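PDB 6WB6: transferrin from Manduca sexta, which binds a single ferric ion per molecule together with a carbonate anion and transports iron as a secreted glycoprotein. Local coordinates for residues A[113-118]-A[162-167]; A[154-159]-A[180-185]; A[202-207]-A[219-224]. One frame throughout, in Å; residues are numbered along the deposited sequence.

In the fold
All three contacts belong to the same transferrin lobe. Contacts 1 and 3 involve strands of one mixed sheet, while contact 2 adjoins contact 1 through the chain following strand 161-163. Contact 1 lies in the middle, its centre about 11 Å from that of contact 2 and about 10 Å from that of contact 3. Strand 161-163 follows helix 147-158 in the chain, and contacts 1 and 2 also meet through probable backbone hydrogen bonds, Ile-164 N lying 2.7 Å from Leu-185 O. Strands 112-114 and 218-222 are sheet neighbours, which ties contact 1 to contact 3. Of the three, only these two reach the anion and metal: Thr-116 of contact 1 holds carbonate, Tyr-204 of contact 3 holds iron.

Contact 1. Residues A[113-118]-A[162-167]; sequences SCHTGV and SCIVGK. With CO3 (carbonate ion), chain G.
The imidazole of His-115 has Ile-164 CD1 over the centre of one face, 3.7 Å from the ring centroid and 13° off its normal, a CH-pi contact. Ile-164 CG1 comes closer still at one point, 3.3 Å from His-115 CD2. In the ring plane, at the edge, Ser-113 OG is hydrogen-bonded to His-115 NE2 at 2.9 Å, and the same hydroxyl lies 2.6 Å from Ser-162 OG. The other ring nitrogen, ND1, is hydrogen-bonded to the carbonyl of Gly-123, while Phe-220 of the neighbouring strand meets the ring with its own. With CG anti to the carbonyl carbon (chi1 -62°), the imidazole starts out beside the backbone N, whose N-H makes a bent bond to Cys-163 O. An alanine in place of His-115 would probably leave Ser-113 OG and the Gly-123 carbonyl without their imidazole partners and open a gap beneath Ile-164 CD1.

Beyond the ring the two chains, parallel at their strand ends, stay joined: Val-118 N donates to Val-165 O at 2.8 Å in a nearly straight bond (172°), and Ile-164 CG2 packs against Val-118 CB. A water accepts from Val-165 N and lies 2.8 Å from His-115 O, to which it may donate. Between these bonds, Thr-116 turns its side chain away from segment 162-167, and its OG1 donates to carbonate O2 at 2.8 Å. The chemistry is thus two-sided: a buried histidine with both nitrogens engaged backs the segment whose threonine, with Arg-120, Val-122 and Gly-123, holds the anion that accompanies iron.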
loop_
_atom_site.group_PDB
_atom_site.type_symbol
_atom_site.label_atom_id
_atom_site.label_comp_id
_atom_site.label_asym_id
_atom_site.label_seq_id
_atom_site.Cartn_x
_atom_site.Cartn_y
_atom_site.Cartn_z
ATOM N N SER A 113 -8.132 27.952 -2.637
ATOM C CA SER A 113 -8.826 26.901 -1.898
ATOM C C SER A 113 -7.939 26.291 -0.825
ATOM O O SER A 113 -6.747 26.081 -1.040
ATOM C CB SER A 113 -9.286 25.785 -2.844
ATOM O OG SER A 113 -8.189 25.120 -3.442
ATOM N N CYS A 114 -8.542 25.998 0.330
ATOM C CA CYS A 114 -7.834 25.484 1.492
ATOM C C CYS A 114 -8.365 24.102 1.827
ATOM O O CYS A 114 -9.530 23.950 2.214
ATOM C CB CYS A 114 -7.994 26.414 2.696
ATOM S SG CYS A 114 -7.505 28.111 2.424
ATOM N N HIS A 115 -7.495 23.110 1.731
ATOM C CA HIS A 115 -7.870 21.716 1.823
ATOM C C HIS A 115 -7.180 21.106 3.025
ATOM O O HIS A 115 -6.096 21.538 3.430
ATOM C CB HIS A 115 -7.465 20.934 0.552
ATOM C CG HIS A 115 -8.144 21.421 -0.698
ATOM N ND1 HIS A 115 -9.262 20.814 -1.226
ATOM C CD2 HIS A 115 -7.880 22.478 -1.500
ATOM C CE1 HIS A 115 -9.672 21.484 -2.287
ATOM N NE2 HIS A 115 -8.836 22.484 -2.490
ATOM N N THR A 116 -7.801 20.075 3.579
ATOM C CA THR A 116 -7.161 19.346 4.667
ATOM C C THR A 116 -5.893 18.676 4.180
ATOM O O THR A 116 -4.818 18.833 4.768
ATOM C CB THR A 116 -8.123 18.313 5.232
ATOM O OG1 THR A 116 -8.472 17.378 4.204
ATOM C CG2 THR A 116 -9.342 18.993 5.731
ATOM N N GLY A 117 -6.007 17.923 3.096
ATOM C CA GLY A 117 -4.869 17.242 2.532
ATOM C C GLY A 117 -5.347 16.220 1.532
ATOM O O GLY A 117 -6.534 15.906 1.450
ATOM N N VAL A 118 -4.393 15.678 0.783
ATOM C CA VAL A 118 -4.746 14.773 -0.304
ATOM C C VAL A 118 -5.383 13.499 0.240
ATOM O O VAL A 118 -5.006 12.977 1.299
ATOM C CB VAL A 118 -3.524 14.441 -1.174
ATOM C CG1 VAL A 118 -2.542 13.540 -0.452
ATOM C CG2 VAL A 118 -3.995 13.796 -2.488
ATOM N N SER A 162 -4.147 26.517 -4.223
ATOM C CA SER A 162 -4.708 25.684 -3.171
ATOM C C SER A 162 -3.620 25.353 -2.164
ATOM O O SER A 162 -2.453 25.727 -2.326
ATOM C CB SER A 162 -5.329 24.420 -3.739
ATOM O OG SER A 162 -6.103 24.694 -4.905
ATOM N N CYS A 163 -4.028 24.684 -1.087
ATOM C CA CYS A 163 -3.099 23.951 -0.237
ATOM C C CYS A 163 -3.585 22.516 -0.122
ATOM O O CYS A 163 -4.555 22.244 0.601
ATOM C CB CYS A 163 -2.968 24.569 1.163
ATOM S SG CYS A 163 -1.854 23.590 2.160
ATOM N N ILE A 164 -2.882 21.588 -0.780
ATOM C CA ILE A 164 -3.274 20.181 -0.724
ATOM C C ILE A 164 -2.041 19.331 -0.468
ATOM O O ILE A 164 -1.448 18.771 -1.402
ATOM C CB ILE A 164 -4.005 19.728 -1.999
ATOM C CG1 ILE A 164 -5.232 20.586 -2.265
ATOM C CG2 ILE A 164 -4.509 18.299 -1.800
ATOM C CD1 ILE A 164 -6.011 20.155 -3.543
ATOM N N VAL A 165 -1.676 19.195 0.810
ATOM C CA VAL A 165 -0.429 18.547 1.201
ATOM C C VAL A 165 -0.582 17.035 1.221
ATOM O O VAL A 165 -1.693 16.494 1.153
ATOM C CB VAL A 165 0.073 19.037 2.576
ATOM C CG1 VAL A 165 0.046 20.513 2.655
ATOM C CG2 VAL A 165 -0.751 18.477 3.709
ATOM N N GLY A 166 0.533 16.352 1.344
ATOM C CA GLY A 166 0.526 14.921 1.574
ATOM C C GLY A 166 1.135 14.170 0.409
ATOM O O GLY A 166 1.716 14.751 -0.512
ATOM N N LYS A 167 0.980 12.853 0.453
ATOM C CA LYS A 167 1.559 11.967 -0.555
ATOM C C LYS A 167 0.558 11.820 -1.697
ATOM O O LYS A 167 -0.384 11.032 -1.621
ATOM C CB LYS A 167 1.920 10.625 0.069
ATOM C CG LYS A 167 2.942 10.690 1.193
ATOM C CD LYS A 167 4.004 11.754 0.977
ATOM C CE LYS A 167 5.343 11.407 1.634
ATOM N NZ LYS A 167 5.373 11.700 3.090
HETATM C C CO3 G . -10.722 14.850 6.027
HETATM O O1 CO3 G . -9.669 14.540 6.721
HETATM O O2 CO3 G . -10.543 15.646 5.036
HETATM O O3 CO3 G . -11.914 14.394 6.268
HETATM O O HOH W 1 -3.513 20.586 2.714
#

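Contact 2. Residues A[154-159]-A[180-185]; sequences ALSTFF and SQYSHL
The C-terminal end of helix 147-158 packs here against the chain that leaves helix 172-181, and Ser-156 is the residue at which the two meet. Leu-185 lies against the helix backbone as well as its side chains: its CD2 sits 3.6 Å from Ser-156 N and also touches Leu-155 CB. Leu-185 CG is 3.8 Å from Ser-156 CB. On Ser-156 itself, OG stands between the backbone N and the carbonyl carbon (chi1 65°). There its single proton can go to the carbonyl of Lys-153, the stronger partner, or to that of Leu-152, and OG also approaches the edge of the Tyr-182 ring, near the ring plane, 3.3 Å from Tyr-182 CD1.

Both helices belong to the transferrin lobe that holds the iron site, and strand 161-163 of its mixed sheet runs between them in sequence. Tyr-182, the first residue to depart from helical geometry after helix 172-181, carries its hydroxyl back to helix 147-158, where OH is hydrogen-bonded to Glu-149. Deeper in, Leu-155 reaches Tyr-124 and Leu-128 of helix 121-131, and Leu-185 also rests on Leu-152 and Trp-168. At the more exposed side the His-184 ring turns an edge to Ser-156 O, with His-184 ND1 4.5 Å from that oxygen.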
loop_
_atom_site.group_PDB
_atom_site.type_symbol
_atom_site.label_atom_id
_atom_site.label_comp_id
_atom_site.label_asym_id
_atom_site.label_seq_id
_atom_site.Cartn_x
_atom_site.Cartn_y
_atom_site.Cartn_z
ATOM N N ALA A 154 -7.075 18.709 -12.600
ATOM C CA ALA A 154 -8.391 19.314 -12.483
ATOM C C ALA A 154 -8.407 20.347 -11.362
ATOM O O ALA A 154 -8.867 21.473 -11.545
ATOM C CB ALA A 154 -9.443 18.227 -12.251
ATOM N N LEU A 155 -7.918 19.981 -10.187
ATOM C CA LEU A 155 -7.925 20.945 -9.099
ATOM C C LEU A 155 -7.064 22.168 -9.430
ATOM O O LEU A 155 -7.505 23.307 -9.250
ATOM C CB LEU A 155 -7.479 20.260 -7.818
ATOM C CG LEU A 155 -8.562 19.286 -7.312
ATOM C CD1 LEU A 155 -7.948 18.234 -6.414
ATOM C CD2 LEU A 155 -9.726 20.046 -6.588
ATOM N N SER A 156 -5.842 21.961 -9.945
ATOM C CA SER A 156 -4.928 23.086 -10.184
ATOM C C SER A 156 -5.382 23.985 -11.322
ATOM O O SER A 156 -4.910 25.121 -11.426
ATOM C CB SER A 156 -3.524 22.596 -10.506
ATOM O OG SER A 156 -3.534 21.888 -11.710
ATOM N N THR A 157 -6.270 23.490 -12.175
ATOM C CA THR A 157 -6.901 24.262 -13.237
ATOM C C THR A 157 -8.198 24.942 -12.802
ATOM O O THR A 157 -8.592 25.941 -13.410
ATOM C CB THR A 157 -7.182 23.319 -14.419
ATOM O OG1 THR A 157 -5.947 23.041 -15.084
ATOM C CG2 THR A 157 -8.191 23.896 -15.395
ATOM N N PHE A 158 -8.877 24.429 -11.781
ATOM C CA PHE A 158 -10.148 25.012 -11.356
ATOM C C PHE A 158 -9.920 26.088 -10.301
ATOM O O PHE A 158 -10.474 27.187 -10.380
ATOM C CB PHE A 158 -11.055 23.905 -10.814
ATOM C CG PHE A 158 -12.472 24.339 -10.469
ATOM C CD1 PHE A 158 -13.412 24.599 -11.454
ATOM C CD2 PHE A 158 -12.880 24.403 -9.160
ATOM C CE1 PHE A 158 -14.710 24.942 -11.129
ATOM C CE2 PHE A 158 -14.190 24.740 -8.834
ATOM C CZ PHE A 158 -15.094 25.010 -9.814
ATOM N N PHE A 159 -9.119 25.774 -9.300
ATOM C CA PHE A 159 -8.759 26.739 -8.286
ATOM C C PHE A 159 -7.533 27.513 -8.753
ATOM O O PHE A 159 -6.706 27.005 -9.514
ATOM C CB PHE A 159 -8.515 26.031 -6.946
ATOM C CG PHE A 159 -9.750 25.307 -6.409
ATOM C CD1 PHE A 159 -10.922 26.004 -6.154
ATOM C CD2 PHE A 159 -9.732 23.952 -6.166
ATOM C CE1 PHE A 159 -12.064 25.355 -5.667
ATOM C CE2 PHE A 159 -10.859 23.297 -5.677
ATOM C CZ PHE A 159 -12.024 24.005 -5.417
ATOM N N SER A 180 6.074 19.572 -8.260
ATOM C CA SER A 180 6.617 20.609 -9.136
ATOM C C SER A 180 5.601 21.047 -10.182
ATOM O O SER A 180 5.301 22.241 -10.298
ATOM C CB SER A 180 7.882 20.110 -9.830
ATOM O OG SER A 180 8.821 19.653 -8.881
ATOM N N GLN A 181 5.057 20.093 -10.956
ATOM C CA GLN A 181 4.254 20.465 -12.124
ATOM C C GLN A 181 2.942 21.152 -11.738
ATOM O O GLN A 181 2.449 22.001 -12.495
ATOM C CB GLN A 181 3.997 19.225 -12.986
ATOM C CG GLN A 181 2.989 19.398 -14.159
ATOM C CD GLN A 181 3.504 20.247 -15.330
ATOM O OE1 GLN A 181 4.679 20.173 -15.709
ATOM N NE2 GLN A 181 2.607 21.049 -15.922
ATOM N N TYR A 182 2.377 20.817 -10.575
ATOM C CA TYR A 182 1.115 21.364 -10.087
ATOM C C TYR A 182 1.343 22.116 -8.778
ATOM O O TYR A 182 0.553 22.025 -7.830
ATOM C CB TYR A 182 0.073 20.255 -9.921
ATOM C CG TYR A 182 -0.140 19.462 -11.203
ATOM C CD1 TYR A 182 -0.952 19.950 -12.217
ATOM C CD2 TYR A 182 0.499 18.251 -11.400
ATOM C CE1 TYR A 182 -1.122 19.262 -13.365
ATOM C CE2 TYR A 182 0.336 17.553 -12.560
ATOM C CZ TYR A 182 -0.480 18.058 -13.528
ATOM O OH TYR A 182 -0.654 17.359 -14.674
ATOM N N SER A 183 2.443 22.867 -8.729
ATOM C CA SER A 183 2.839 23.599 -7.528
ATOM C C SER A 183 1.742 24.510 -7.008
ATOM O O SER A 183 1.685 24.787 -5.804
ATOM C CB SER A 183 4.096 24.420 -7.836
ATOM O OG SER A 183 3.810 25.293 -8.902
ATOM N N HIS A 184 0.863 24.992 -7.889
ATOM C CA HIS A 184 -0.243 25.835 -7.452
ATOM C C HIS A 184 -1.063 25.174 -6.347
ATOM O O HIS A 184 -1.675 25.865 -5.523
ATOM C CB HIS A 184 -1.155 26.161 -8.636
ATOM C CG HIS A 184 -0.700 27.330 -9.445
ATOM N ND1 HIS A 184 -1.313 27.702 -10.624
ATOM C CD2 HIS A 184 0.305 28.216 -9.246
ATOM C CE1 HIS A 184 -0.704 28.766 -11.117
ATOM N NE2 HIS A 184 0.280 29.099 -10.300
ATOM N N LEU A 185 -1.074 23.846 -6.304
ATOM C CA LEU A 185 -1.824 23.126 -5.284
ATOM C C LEU A 185 -1.186 23.227 -3.903
ATOM O O LEU A 185 -1.788 22.763 -2.924
ATOM C CB LEU A 185 -1.949 21.675 -5.704
ATOM C CG LEU A 185 -2.791 21.481 -6.969
ATOM C CD1 LEU A 185 -2.775 20.049 -7.382
ATOM C CD2 LEU A 185 -4.217 21.913 -6.780
HETATM O O HOH W 2 -3.676 27.120 -10.517
#

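Contact 3. Residues A[202-207]-A[219-224]. With FE (Fe (III) ion), chain E.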
loop_
_atom_site.group_PDB
_atom_site.type_symbol
_atom_site.label_atom_id
_atom_site.label_comp_id
_atom_site.label_asym_id
_atom_site.label_seq_id
_atom_site.Cartn_x
_atom_site.Cartn_y
_atom_site.Cartn_z
ATOM N N SER A 202 -2.775 23.066 6.761
ATOM C CA SER A 202 -3.353 21.828 6.266
ATOM C C SER A 202 -4.145 21.199 7.396
ATOM O O SER A 202 -4.134 21.676 8.532
ATOM C CB SER A 202 -2.271 20.870 5.736
ATOM O OG SER A 202 -1.444 20.421 6.792
ATOM N N GLY A 203 -4.868 20.152 7.074
ATOM C CA GLY A 203 -5.685 19.498 8.083
ATOM C C GLY A 203 -6.952 20.304 8.343
ATOM O O GLY A 203 -7.183 21.359 7.753
ATOM N N TYR A 204 -7.809 19.764 9.200
ATOM C CA TYR A 204 -9.134 20.366 9.485
ATOM C C TYR A 204 -9.020 21.784 10.025
ATOM O O TYR A 204 -9.769 22.582 9.619
ATOM C CB TYR A 204 -9.952 19.525 10.454
ATOM C CG TYR A 204 -10.172 18.082 10.083
ATOM C CD1 TYR A 204 -11.048 17.717 9.081
ATOM C CD2 TYR A 204 -9.550 17.096 10.799
ATOM C CE1 TYR A 204 -11.278 16.401 8.759
ATOM C CE2 TYR A 204 -9.784 15.780 10.523
ATOM C CZ TYR A 204 -10.618 15.441 9.487
ATOM O OH TYR A 204 -10.866 14.166 9.317
ATOM N N GLU A 205 -8.108 22.019 10.935
ATOM C CA GLU A 205 -7.954 23.348 11.508
ATOM C C GLU A 205 -7.092 24.241 10.635
ATOM O O GLU A 205 -7.413 25.408 10.453
ATOM C CB GLU A 205 -7.332 23.266 12.899
ATOM C CG GLU A 205 -7.544 24.515 13.711
ATOM C CD GLU A 205 -7.064 24.354 15.134
ATOM O OE1 GLU A 205 -6.867 23.191 15.570
ATOM O OE2 GLU A 205 -6.891 25.390 15.810
ATOM N N GLY A 206 -5.999 23.698 10.085
ATOM C CA GLY A 206 -5.136 24.482 9.224
ATOM C C GLY A 206 -5.842 25.007 7.992
ATOM O O GLY A 206 -5.519 26.086 7.497
ATOM N N ALA A 207 -6.823 24.273 7.483
ATOM C CA ALA A 207 -7.583 24.799 6.362
ATOM C C ALA A 207 -8.320 26.070 6.751
ATOM O O ALA A 207 -8.419 26.998 5.955
ATOM C CB ALA A 207 -8.569 23.757 5.857
ATOM N N ALA A 219 -12.557 27.064 2.189
ATOM C CA ALA A 219 -11.936 26.020 2.997
ATOM C C ALA A 219 -12.869 24.827 2.961
ATOM O O ALA A 219 -14.082 24.992 3.091
ATOM C CB ALA A 219 -11.707 26.463 4.446
ATOM N N PHE A 220 -12.319 23.654 2.694
ATOM C CA PHE A 220 -13.058 22.405 2.778
ATOM C C PHE A 220 -12.644 21.690 4.064
ATOM O O PHE A 220 -11.495 21.261 4.200
ATOM C CB PHE A 220 -12.792 21.547 1.540
ATOM C CG PHE A 220 -13.166 22.235 0.244
ATOM C CD1 PHE A 220 -14.484 22.320 -0.147
ATOM C CD2 PHE A 220 -12.206 22.811 -0.560
ATOM C CE1 PHE A 220 -14.833 22.947 -1.334
ATOM C CE2 PHE A 220 -12.558 23.449 -1.755
ATOM C CZ PHE A 220 -13.873 23.518 -2.129
ATOM N N THR A 221 -13.570 21.567 5.006
ATOM C CA THR A 221 -13.229 20.955 6.266
ATOM C C THR A 221 -14.496 20.317 6.848
ATOM O O THR A 221 -15.434 19.974 6.115
ATOM C CB THR A 221 -12.549 22.017 7.141
ATOM O OG1 THR A 221 -12.157 21.442 8.372
ATOM C CG2 THR A 221 -13.487 23.233 7.369
ATOM N N LYS A 222 -14.512 20.109 8.159
ATOM C CA LYS A 222 -15.664 19.495 8.807
ATOM C C LYS A 222 -16.149 20.390 9.937
ATOM O O LYS A 222 -15.441 21.274 10.414
ATOM C CB LYS A 222 -15.375 18.083 9.336
ATOM C CG LYS A 222 -14.372 17.976 10.454
ATOM C CD LYS A 222 -14.265 16.548 10.972
ATOM C CE LYS A 222 -13.019 16.371 11.814
ATOM N NZ LYS A 222 -12.634 14.926 12.009
ATOM N N VAL A 223 -17.376 20.114 10.369
ATOM C CA VAL A 223 -18.109 21.037 11.223
ATOM C C VAL A 223 -17.396 21.216 12.544
ATOM O O VAL A 223 -17.252 22.330 13.053
ATOM C CB VAL A 223 -19.539 20.519 11.444
ATOM C CG1 VAL A 223 -20.232 21.299 12.568
ATOM C CG2 VAL A 223 -20.276 20.599 10.159
ATOM N N ILE A 224 -16.967 20.108 13.138
ATOM C CA ILE A 224 -16.522 20.154 14.515
ATOM C C ILE A 224 -15.291 21.033 14.633
ATOM O O ILE A 224 -15.166 21.815 15.586
ATOM C CB ILE A 224 -16.290 18.728 15.049
ATOM C CG1 ILE A 224 -15.950 18.771 16.524
ATOM C CG2 ILE A 224 -15.192 18.002 14.273
ATOM C CD1 ILE A 224 -16.049 17.401 17.218
HETATM FE FE FE E . -11.017 13.111 7.504
#
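Tyr-204 meets segment 219-224 along its whole length, starting at CB, which lies 3.6 Å from Thr-221 OG1. That hydroxyl also sits at the edge of the ring, in its plane, and donates to Tyr-204 O at 2.9 Å; the donor approaches from the flank of the carbonyl, at a C=O...donor angle of 114°. Farther out, Tyr-204 CD1 meets Lys-222 CG and CE, and Tyr-204 CE1 is 3.5 Å from Lys-222 CE. Lys-222 CE stands over the centre of one ring face, 3.3 Å from the centroid, as a CH-pi contact. Its NZ follows over the same face in a cation-pi interaction, 3.6 Å from the centroid and close to CZ, CE2 and OH of Tyr-204. Beyond CG the lysine chain is extended, which carries the ammonium across the ring toward the phenol oxygen.

The helix-strand pair is part of the iron-binding lobe: the axes of 203-207 and 219-222 run at 139° to each other, with Ala-207 CB set against Ala-219 CB at 4.4 Å. The N-terminal part of helix 203-213 carries the tyrosine that reaches the metal. At the tip, Tyr-204 OH binds the ferric ion at 2.1 Å, and Tyr-90 OH is a second ligand. Arg-120, which also holds carbonate, makes another cation-pi contact with the Tyr-204 ring, and the two nearby positive charges would probably stabilise negative charge on the metal-bound oxygen.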